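Local coordinates for 5-Carboxyvanillate Decarboxylase (Novosphingobium aromaticivorans, PDB 4QRN), which probably removes a carboxyl group from 5-carboxyvanillate, as a metal-dependent decarboxylase of the amidohydrolase superfamily that here holds manganese and a nitro-benzoic acid inhibitor, at residues 47-50 and 51-55; 313-316 and 317-320. One frame throughout, in Å; residues are numbered along the deposited sequence. Where two conformers were deposited one is given.

Contact 1: 47-50 and 51-55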
loop_
_atom_site.group_PDB
_atom_site.type_symbol
_atom_site.label_atom_id
_atom_site.label_comp_id
_atom_site.label_asym_id
_atom_site.label_seq_id
_atom_site.Cartn_x
_atom_site.Cartn_y
_atom_site.Cartn_z
ATOM N N ARG A 47 -12.645 5.048 29.057
ATOM C CA ARG A 47 -11.971 6.230 29.572
ATOM C C ARG A 47 -10.674 5.860 30.277
ATOM O O ARG A 47 -9.667 6.568 30.144
ATOM C CB ARG A 47 -12.911 6.974 30.526
ATOM C CG ARG A 47 -12.414 8.335 31.031
ATOM C CD ARG A 47 -12.348 9.360 29.900
ATOM N NE ARG A 47 -10.966 9.596 29.544
ATOM C CZ ARG A 47 -10.539 10.500 28.673
ATOM N NH1 ARG A 47 -11.399 11.251 27.988
ATOM N NH2 ARG A 47 -9.237 10.627 28.470
ATOM N N GLU A 48 -10.686 4.762 31.030
ATOM C CA GLU A 48 -9.481 4.420 31.773
ATOM C C GLU A 48 -8.328 4.023 30.850
ATOM O O GLU A 48 -7.172 4.315 31.175
ATOM C CB GLU A 48 -9.737 3.344 32.830
ATOM C CG GLU A 48 -10.208 2.040 32.291
ATOM C CD GLU A 48 -10.579 1.047 33.378
ATOM O OE1 GLU A 48 -10.601 1.420 34.581
ATOM O OE2 GLU A 48 -10.870 -0.119 33.021
ATOM N N ILE A 49 -8.611 3.423 29.687
ATOM C CA ILE A 49 -7.528 3.092 28.769
ATOM C C ILE A 49 -7.020 4.362 28.076
ATOM O O ILE A 49 -5.822 4.537 27.937
ATOM C CB ILE A 49 -7.939 1.978 27.789
ATOM C CG1 ILE A 49 -8.019 0.645 28.554
ATOM C CG2 ILE A 49 -6.917 1.860 26.628
ATOM C CD1 ILE A 49 -8.617 -0.491 27.767
ATOM N N ILE A 50 -7.913 5.258 27.655
ATOM C CA ILE A 50 -7.448 6.529 27.092
ATOM C C ILE A 50 -6.586 7.282 28.124
ATOM O O ILE A 50 -5.576 7.884 27.766
ATOM C CB ILE A 50 -8.608 7.415 26.557
ATOM C CG1 ILE A 50 -9.489 6.651 25.541
ATOM C CG2 ILE A 50 -8.063 8.703 25.919
ATOM C CD1 ILE A 50 -8.731 6.015 24.384
ATOM N N ASP A 51 -6.975 7.232 29.400
ATOM C CA ASP A 51 -6.165 7.878 30.432
ATOM C C ASP A 51 -4.771 7.252 30.533
ATOM O O ASP A 51 -3.801 7.958 30.800
ATOM C CB ASP A 51 -6.860 7.790 31.787
ATOM C CG ASP A 51 -8.049 8.710 31.902
ATOM O OD1 ASP A 51 -8.225 9.597 31.044
ATOM O OD2 ASP A 51 -8.811 8.528 32.872
ATOM N N VAL A 52 -4.648 5.937 30.314
ATOM C CA VAL A 52 -3.313 5.329 30.274
ATOM C C VAL A 52 -2.516 5.873 29.089
ATOM O O VAL A 52 -1.321 6.179 29.243
ATOM C CB VAL A 52 -3.360 3.787 30.202
ATOM C CG1 VAL A 52 -1.954 3.215 29.982
ATOM C CG2 VAL A 52 -3.989 3.231 31.473
ATOM N N TYR A 53 -3.145 6.033 27.924
ATOM C CA TYR A 53 -2.410 6.621 26.812
ATOM C C TYR A 53 -1.899 8.007 27.175
ATOM O O TYR A 53 -0.755 8.362 26.883
ATOM C CB TYR A 53 -3.302 6.740 25.585
ATOM C CG TYR A 53 -3.873 5.443 25.025
ATOM C CD1 TYR A 53 -3.333 4.183 25.338
ATOM C CD2 TYR A 53 -4.962 5.497 24.178
ATOM C CE1 TYR A 53 -3.866 3.019 24.800
ATOM C CE2 TYR A 53 -5.500 4.351 23.625
ATOM C CZ TYR A 53 -4.958 3.129 23.937
ATOM O OH TYR A 53 -5.523 2.009 23.367
ATOM N N LEU A 54 -2.742 8.818 27.808
ATOM C CA LEU A 54 -2.309 10.158 28.202
ATOM C C LEU A 54 -1.149 10.099 29.203
ATOM O O LEU A 54 -0.213 10.893 29.127
ATOM C CB LEU A 54 -3.486 10.953 28.777
ATOM C CG LEU A 54 -4.522 11.401 27.735
ATOM C CD1 LEU A 54 -5.773 11.953 28.413
ATOM C CD2 LEU A 54 -3.960 12.430 26.751
ATOM N N ARG A 55 -1.208 9.155 30.130
ATOM C CA ARG A 55 -0.122 8.970 31.088
ATOM C C ARG A 55 1.182 8.625 30.373
ATOM O O ARG A 55 2.246 9.157 30.721
ATOM C CB ARG A 55 -0.505 7.863 32.075
ATOM C CG ARG A 55 0.478 7.671 33.216
ATOM C CD ARG A 55 0.131 6.412 33.981
ATOM N NE ARG A 55 0.614 5.216 33.298
ATOM C CZ ARG A 55 0.018 4.031 33.340
ATOM N NH1 ARG A 55 -1.144 3.864 33.957
ATOM N NH2 ARG A 55 0.567 2.990 32.732
#
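Arg-47 reaches along the first turn of helix 47-59 to Asp-51, an i to i+4 salt bridge on the outer side of a helix that follows strand 38-44 of the (beta/alpha)8 barrel of the amidohydrolase superfamily. Its CG stands anti to the backbone N (chi1 -173°), and bends at chi2 and chi3 turn the guanidinium toward the Asp-51 carboxylate. From CB the chain runs to CG, which passes 4.1 Å from Asp-51 OD2; beyond CD, NE makes a weak bond to Asp-51 OD1, and NH2 closes on the same oxygen at 3.0 Å. OD1 thus takes two N-H groups, neither bond straight, with the guanidinium and carboxylate planes 31° apart. Arg-47 NH2 also lies at 3.7 Å from Leu-54 CD1, which comes to the edge of the guanidinium.

Toward the rest of the chain the packing is mainly apolar. The ring of Tyr-53 lies beside Ile-49, whose CG2 is 3.6 Å from Tyr-53 CZ. Tyr-53 OH is hydrogen-bonded to the carbonyl of Gly-115, and Trp-70 of helix 64-75 meets the ring; the Tyr-53 side chain is about 8 Å from the bound inhibitor. Val-52 and Ile-49 pack on Leu-128 of helix 122-142, where the salt bridge of Glu-48 with Arg-131 is the charged exception. Underneath run the i to i+4 backbone bonds, among them Tyr-53 N to Ile-49 O at 3.1 Å; that same Ile-49 O sits over one face of the Tyr-53 ring, 3.5 Å above its plane and toward the rim.

Contact 2: 313-316 and 317-320; sequences VAWE and PAIK
A helix N-terminus with Trp-315 at the N-cap position and proline in the first turn begins helix 316-326, just after an inverse gamma turn centred on Ala-314. Trp-315 and Pro-317 meet in a CH-pi contact: Pro-317 CD lies 3.6 Å from the centroid of the five-membered ring of Trp-315, 19° off its normal. Pro-317 CG is 3.6 Å from Trp-315 NE1. With CG anti to the backbone N (chi1 -169°) and the ring turned at chi2, the indole offers Pro-317 a face and brings Trp-315 CE3 to 3.7 Å from Ala-318 CB. On the buried side Val-313 CG1 touches the same methyl at 3.9 Å.

Trp-315 O accepts Ile-319 N at 3.1 Å, nearly straight, and a weak second bond from Ala-318 N. One residue on, Lys-320 N donates to Glu-316 O. An alanine in place of Trp-315 would probably leave Pro-317 CD without its aromatic face and strip cover from the Ala-318 methyl. Pro-269 of the second subunit packs on Trp-315, and Phe-321 of that subunit on Pro-317. Pro-317 comes second after the N-cap, a position making no i to i-4 bond, so its missing N-H costs none and CD can lie on the indole.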
loop_
_atom_site.group_PDB
_atom_site.type_symbol
_atom_site.label_atom_id
_atom_site.label_comp_id
_atom_site.label_asym_id
_atom_site.label_seq_id
_atom_site.Cartn_x
_atom_site.Cartn_y
_atom_site.Cartn_z
ATOM N N VAL A 313 -13.997 2.707 2.860
ATOM C CA VAL A 313 -13.912 2.634 1.405
ATOM C C VAL A 313 -15.329 2.430 0.869
ATOM O O VAL A 313 -15.724 1.334 0.440
ATOM C CB VAL A 313 -12.934 1.543 0.939
ATOM C CG1 VAL A 313 -12.826 1.564 -0.590
ATOM C CG2 VAL A 313 -11.555 1.793 1.541
ATOM N N ALA A 314 -16.128 3.504 0.922
ATOM C CA ALA A 314 -17.518 3.476 0.453
ATOM C C ALA A 314 -17.467 3.853 -1.027
ATOM O O ALA A 314 -17.910 4.920 -1.452
ATOM C CB ALA A 314 -18.378 4.420 1.282
ATOM N N TRP A 315 -16.892 2.953 -1.830
ATOM C CA TRP A 315 -16.463 3.301 -3.186
ATOM C C TRP A 315 -16.651 2.087 -4.083
ATOM O O TRP A 315 -15.934 1.091 -3.977
ATOM C CB TRP A 315 -15.013 3.797 -3.171
ATOM C CG TRP A 315 -14.575 4.408 -4.461
ATOM C CD1 TRP A 315 -15.327 5.165 -5.320
ATOM C CD2 TRP A 315 -13.266 4.326 -5.034
ATOM N NE1 TRP A 315 -14.558 5.557 -6.397
ATOM C CE2 TRP A 315 -13.285 5.061 -6.242
ATOM C CE3 TRP A 315 -12.071 3.726 -4.625
ATOM C CZ2 TRP A 315 -12.155 5.186 -7.050
ATOM C CZ3 TRP A 315 -10.960 3.865 -5.406
ATOM C CH2 TRP A 315 -11.008 4.570 -6.616
ATOM N N GLU A 316 -17.647 2.177 -4.951
ATOM C CA GLU A 316 -18.085 1.025 -5.753
ATOM C C GLU A 316 -16.956 0.357 -6.572
ATOM O O GLU A 316 -16.891 -0.874 -6.583
ATOM C CB GLU A 316 -19.238 1.440 -6.690
ATOM C CG GLU A 316 -20.366 2.186 -6.016
ATOM C CD GLU A 316 -20.270 3.725 -5.999
ATOM O OE1 GLU A 316 -19.167 4.351 -5.806
ATOM O OE2 GLU A 316 -21.378 4.306 -6.143
ATOM N N PRO A 317 -16.099 1.134 -7.277
ATOM C CA PRO A 317 -15.089 0.439 -8.094
ATOM C C PRO A 317 -14.198 -0.475 -7.260
ATOM O O PRO A 317 -13.826 -1.569 -7.705
ATOM C CB PRO A 317 -14.284 1.599 -8.713
ATOM C CG PRO A 317 -15.159 2.775 -8.661
ATOM C CD PRO A 317 -16.083 2.599 -7.489
ATOM N N ALA A 318 -13.809 -0.013 -6.074
ATOM C CA ALA A 318 -12.920 -0.800 -5.236
ATOM C C ALA A 318 -13.639 -2.002 -4.630
ATOM O O ALA A 318 -13.073 -3.099 -4.567
ATOM C CB ALA A 318 -12.299 0.048 -4.160
ATOM N N ILE A 319 -14.880 -1.811 -4.199
ATOM C CA ILE A 319 -15.655 -2.925 -3.664
ATOM C C ILE A 319 -15.818 -4.001 -4.734
ATOM O O ILE A 319 -15.607 -5.183 -4.472
ATOM C CB ILE A 319 -17.029 -2.444 -3.153
ATOM C CG1 ILE A 319 -16.830 -1.516 -1.952
ATOM C CG2 ILE A 319 -17.901 -3.627 -2.802
ATOM C CD1 ILE A 319 -18.077 -0.725 -1.625
ATOM N N LYS A 320 -16.215 -3.591 -5.935
ATOM C CA LYS A 320 -16.440 -4.560 -6.996
ATOM C C LYS A 320 -15.152 -5.270 -7.390
ATOM O O LYS A 320 -15.166 -6.467 -7.686
ATOM C CB LYS A 320 -17.084 -3.889 -8.209
ATOM C CG LYS A 320 -18.554 -3.556 -8.003
ATOM C CD LYS A 320 -19.171 -2.911 -9.233
ATOM C CE LYS A 320 -20.691 -2.829 -9.119
ATOM N NZ LYS A 320 -21.267 -2.154 -10.335
#

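Both contacts are local, each within or at the start of one helix, and they lie on opposite sides of the chain's centre, about 22 Å apart at their nearest atoms. Each is partly buried. Contact 1 stays inside a regular helix and joins one intrahelical salt bridge to apolar packing on helices 64-75 and 122-142 of the same chain; charged pairs also tie it to helix 122-142. Contact 2 spans a loop-to-helix junction after strand 306-309, has no salt bridge between its segments, and relies on proline-indole packing and backbone bonds. It also borders the second subunit, whereas no other chain of the assembly touches contact 1.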